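Local coordinates for protein C-type lectin domain family 4, member b1 (Mus musculus, PDB 6LKR) that is a calcium-binding C-type lectin receptor of innate immunity that binds carbohydrate and probably recognises pathogen-derived phosphoglycolipids, at residues L42-S47 / Q77-T82; M38-V43 / C129-I134. All coordinates share one frame; numbering follows the deposited sequence. Where two conformers were deposited one is given.

In the fold
Both contacts belong to one C-type lectin fold, and both use Leu42 and Val43 at the end of strand 41-42. Contact 2 pairs this short strand with the last strand, 126-132. Contact 1 packs the loop after strand 41-42 against the end of strand 76-78 and the turn that follows. Both are partly buried; the centre of contact 1 lies about 8 Å from the centre of the chain, that of contact 2 about 11 Å. Contact 2 rests on backbone hydrogen bonds, with sulfur and methyl groups beside them. Contact 1 depends on an indole face and a histidine-threonine bond. They meet where Gln130 OE1 accepts from Val44 N and where Val79 packs on His41. The second subunit lies against part of contact 1.

Contact 1 (L42-S47 / Q77-T82); sequences LVVIHS and QWVDQT
Val44 and His46 pack against the indole of Trp78. Val44 CG1 lies over the face of the five-membered ring in a CH-pi contact, 4.0 Å from its centroid. Anti to the backbone N (chi1 170°), CG1 is carried over the indole, while CG2 turns to Val79 CG2 at 3.9 Å. Ile45 N sits over the same face, nearer the benzene end, where Ile45 O comes within 3.2 Å of Trp78 CZ2. The His46 ring turns its edge to the indole in a T-shaped pair, with planes at 70°. Its NE2 donates to Thr82 OG1 at 2.7 Å, and that oxygen lies in the imidazole plane. Thr82 OG1 in turn donates to Asp80 OD1 on the syn side, tilted from the carboxylate plane. Thr82 N meets the same OD1 from above the plane at 3.0 Å, which makes an Asx turn overlapping a type I turn from Trp78 to Gln81. In the C-type lectin fold this turn follows strand 76-78, while 42-47 is the loop leading into helix 48-56. With Asp80 CG set between its backbone N and carbonyl carbon (chi1 69°), the carboxylate lies against both methyls of Val44. Asn29 of the second subunit packs on His46 and Thr82.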
# COMPACT_ATOMS: atom_id res chain seq x y z
N LEU A 42 -10.79 4.50 5.29
CA LEU A 42 -11.07 5.41 4.15
C LEU A 42 -10.15 4.96 3.02
O LEU A 42 -9.02 4.50 3.31
CB LEU A 42 -10.80 6.86 4.54
CG LEU A 42 -11.86 7.53 5.42
CD1 LEU A 42 -11.37 8.90 5.86
CD2 LEU A 42 -13.19 7.64 4.68
N VAL A 43 -10.62 5.05 1.78
CA VAL A 43 -9.92 4.49 0.59
C VAL A 43 -8.50 5.05 0.53
O VAL A 43 -8.28 6.26 0.80
CB VAL A 43 -10.67 4.73 -0.74
CG1 VAL A 43 -11.87 3.82 -0.85
CG2 VAL A 43 -11.05 6.19 -0.95
N VAL A 44 -7.58 4.17 0.17
CA VAL A 44 -6.13 4.44 -0.01
C VAL A 44 -5.85 4.21 -1.49
O VAL A 44 -5.90 3.04 -1.93
CB VAL A 44 -5.32 3.52 0.92
CG1 VAL A 44 -3.83 3.59 0.61
CG2 VAL A 44 -5.59 3.82 2.39
N ILE A 45 -5.65 5.29 -2.24
CA ILE A 45 -5.72 5.26 -3.74
C ILE A 45 -4.29 5.28 -4.27
O ILE A 45 -3.70 6.37 -4.33
CB ILE A 45 -6.58 6.41 -4.28
CG1 ILE A 45 -7.93 6.47 -3.56
CG2 ILE A 45 -6.76 6.27 -5.79
CD1 ILE A 45 -8.87 7.54 -4.06
N HIS A 46 -3.77 4.11 -4.65
CA HIS A 46 -2.34 3.94 -5.03
C HIS A 46 -2.12 4.04 -6.54
O HIS A 46 -0.95 4.23 -6.92
CB HIS A 46 -1.79 2.63 -4.46
CG HIS A 46 -1.38 2.79 -3.03
ND1 HIS A 46 -0.61 3.86 -2.61
CD2 HIS A 46 -1.63 2.04 -1.94
CE1 HIS A 46 -0.41 3.76 -1.31
NE2 HIS A 46 -1.02 2.66 -0.87
N SER A 47 -3.17 3.94 -7.36
CA SER A 47 -3.04 3.75 -8.83
C SER A 47 -4.18 4.43 -9.58
O SER A 47 -5.24 4.65 -8.98
CB SER A 47 -3.00 2.29 -9.18
OG SER A 47 -4.27 1.69 -8.99
N GLN A 77 -0.18 11.55 4.15
CA GLN A 77 -0.05 10.17 4.65
C GLN A 77 -1.38 9.46 4.40
O GLN A 77 -2.44 10.09 4.63
CB GLN A 77 0.34 10.20 6.13
CG GLN A 77 0.69 8.84 6.72
CD GLN A 77 1.36 8.98 8.07
OE1 GLN A 77 2.51 9.40 8.16
NE2 GLN A 77 0.64 8.65 9.12
N TRP A 78 -1.31 8.22 3.92
CA TRP A 78 -2.49 7.33 3.79
C TRP A 78 -2.84 6.79 5.17
O TRP A 78 -1.92 6.57 5.97
CB TRP A 78 -2.21 6.20 2.80
CG TRP A 78 -2.05 6.67 1.39
CD1 TRP A 78 -0.90 6.67 0.64
CD2 TRP A 78 -3.07 7.25 0.56
NE1 TRP A 78 -1.15 7.19 -0.60
CE2 TRP A 78 -2.47 7.56 -0.68
CE3 TRP A 78 -4.43 7.52 0.74
CZ2 TRP A 78 -3.19 8.15 -1.72
CZ3 TRP A 78 -5.14 8.10 -0.29
CH2 TRP A 78 -4.52 8.41 -1.50
N VAL A 79 -4.13 6.54 5.43
CA VAL A 79 -4.60 6.08 6.78
C VAL A 79 -4.05 4.69 7.10
O VAL A 79 -4.03 4.36 8.29
CB VAL A 79 -6.13 6.11 6.90
CG1 VAL A 79 -6.64 7.54 7.00
CG2 VAL A 79 -6.82 5.36 5.76
N ASP A 80 -3.61 3.90 6.12
CA ASP A 80 -2.99 2.56 6.39
C ASP A 80 -1.47 2.70 6.45
O ASP A 80 -0.79 1.66 6.55
CB ASP A 80 -3.45 1.52 5.36
CG ASP A 80 -2.90 1.76 3.97
OD1 ASP A 80 -2.18 2.77 3.78
OD2 ASP A 80 -3.21 0.93 3.10
N GLN A 81 -0.97 3.94 6.34
CA GLN A 81 0.46 4.33 6.50
C GLN A 81 1.31 3.84 5.33
O GLN A 81 2.55 3.97 5.43
CB GLN A 81 1.02 3.77 7.81
CG GLN A 81 0.19 4.09 9.03
CD GLN A 81 0.76 3.40 10.24
OE1 GLN A 81 0.52 2.21 10.48
NE2 GLN A 81 1.57 4.13 10.99
N THR A 82 0.72 3.33 4.24
CA THR A 82 1.48 2.85 3.06
C THR A 82 2.06 4.07 2.35
O THR A 82 1.52 5.17 2.47
CB THR A 82 0.62 1.95 2.16
OG1 THR A 82 -0.58 2.66 1.80
CG2 THR A 82 0.28 0.64 2.82

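Contact 2 (M38-V43 / C129-I134); sequences MGAHLV and CQMKKI
Ala40 CB points at the strand opposite and sits 3.2 Å from Gln130 O. That oxygen accepts from His41 N at 2.9 Å, and Gln130 N donates back to His41 O at 2.8 Å. The two bonds make an antiparallel hydrogen-bonded pair, with the side chains of His41 and Gln130 on the same face of the sheet. Gln130 and Val43 cross at about a right angle. With CG between the backbone N and the carbonyl carbon (chi1 87°) and the chain extended beyond it, Gln130 OE1 comes 3.4 Å from Val43 CA and accepts from Val44 N. The two methionines reach across in opposite senses, each ending in its CE methyl. Met38, bent at chi3 (-68°), places CE 3.5 Å from Cys129 SG. Met131, also bent at chi3, brings its CE to Met38 O at 3.1 Å and to Ala40 CB at 4.1 Å. After helix 28-37, Gly39, with positive phi, closes a Schellman motif and turns the chain towards strand 41-42. Cys129 is tied to that helix by its disulfide to Cys35; in one conformer His41 ND1 bonds to Glu32 of the helix. Strand 15-18 pairs with 126-132, and Trp9 packs on Met38, Ala40 and Met131.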
# COMPACT_ATOMS: atom_id res chain seq x y z
N MET A 38 -16.14 -1.10 10.64
CA MET A 38 -16.43 -2.19 9.65
C MET A 38 -15.19 -3.05 9.40
O MET A 38 -15.29 -3.98 8.58
CB MET A 38 -16.92 -1.59 8.34
CG MET A 38 -18.27 -0.97 8.48
SD MET A 38 -18.98 -0.43 6.93
CE MET A 38 -17.88 0.93 6.54
N GLY A 39 -14.08 -2.78 10.10
CA GLY A 39 -12.78 -3.44 9.88
C GLY A 39 -12.13 -2.91 8.61
O GLY A 39 -11.37 -3.66 7.98
N ALA A 40 -12.43 -1.66 8.26
CA ALA A 40 -12.03 -1.04 6.97
C ALA A 40 -11.28 0.26 7.25
O ALA A 40 -11.05 0.59 8.41
CB ALA A 40 -13.26 -0.81 6.13
N HIS A 41 -10.91 0.97 6.19
CA HIS A 41 -10.25 2.30 6.22
C HIS A 41 -10.87 3.18 5.15
O HIS A 41 -11.38 2.60 4.16
CB HIS A 41 -8.74 2.16 5.94
CG HIS A 41 -7.90 1.87 7.13
ND1 HIS A 41 -7.85 2.72 8.22
CD2 HIS A 41 -7.06 0.86 7.40
CE1 HIS A 41 -7.02 2.23 9.12
NE2 HIS A 41 -6.52 1.09 8.64
N LEU A 42 -10.79 4.50 5.29
CA LEU A 42 -11.07 5.41 4.15
C LEU A 42 -10.15 4.96 3.02
O LEU A 42 -9.02 4.50 3.31
CB LEU A 42 -10.80 6.86 4.54
CG LEU A 42 -11.86 7.53 5.42
CD1 LEU A 42 -11.37 8.90 5.86
CD2 LEU A 42 -13.19 7.64 4.68
N VAL A 43 -10.62 5.05 1.78
CA VAL A 43 -9.92 4.49 0.59
C VAL A 43 -8.50 5.05 0.53
O VAL A 43 -8.28 6.26 0.80
CB VAL A 43 -10.67 4.73 -0.74
CG1 VAL A 43 -11.87 3.82 -0.85
CG2 VAL A 43 -11.05 6.19 -0.95
N CYS A 129 -15.03 3.53 1.87
CA CYS A 129 -14.20 2.64 2.71
C CYS A 129 -13.65 1.51 1.85
O CYS A 129 -14.27 1.16 0.82
CB CYS A 129 -14.99 2.02 3.86
SG CYS A 129 -15.85 3.21 4.93
N GLN A 130 -12.53 0.95 2.27
CA GLN A 130 -11.93 -0.23 1.62
C GLN A 130 -11.42 -1.16 2.71
O GLN A 130 -11.03 -0.67 3.79
CB GLN A 130 -10.84 0.18 0.62
CG GLN A 130 -9.46 0.35 1.23
CD GLN A 130 -8.42 0.68 0.19
OE1 GLN A 130 -8.60 1.58 -0.62
NE2 GLN A 130 -7.32 -0.05 0.20
N MET A 131 -11.43 -2.46 2.41
CA MET A 131 -10.74 -3.49 3.23
C MET A 131 -10.12 -4.51 2.27
O MET A 131 -10.51 -4.53 1.09
CB MET A 131 -11.73 -4.18 4.16
CG MET A 131 -12.86 -4.87 3.45
SD MET A 131 -13.85 -5.91 4.56
CE MET A 131 -14.44 -4.70 5.72
N LYS A 132 -9.19 -5.31 2.77
CA LYS A 132 -8.62 -6.46 2.03
C LYS A 132 -9.72 -7.50 1.83
O LYS A 132 -10.57 -7.63 2.72
CB LYS A 132 -7.40 -7.00 2.77
CG LYS A 132 -6.21 -6.05 2.79
CD LYS A 132 -5.21 -6.34 3.89
CE LYS A 132 -4.19 -5.24 4.07
NZ LYS A 132 -2.98 -5.47 3.25
N LYS A 133 -9.74 -8.15 0.66
CA LYS A 133 -10.66 -9.26 0.32
C LYS A 133 -10.23 -10.51 1.10
O LYS A 133 -9.12 -10.47 1.68
CB LYS A 133 -10.62 -9.55 -1.19
CG LYS A 133 -9.37 -10.28 -1.68
CD LYS A 133 -9.35 -10.57 -3.17
CE LYS A 133 -8.33 -11.62 -3.55
NZ LYS A 133 -6.98 -11.32 -3.01
N ILE A 134 -11.05 -11.56 1.08
CA ILE A 134 -10.75 -12.89 1.69
C ILE A 134 -10.51 -13.90 0.55
O ILE A 134 -11.42 -14.27 -0.19
CB ILE A 134 -11.87 -13.34 2.66
CG1 ILE A 134 -11.95 -12.44 3.90
CG2 ILE A 134 -11.71 -14.80 3.05
CD1 ILE A 134 -12.74 -11.16 3.70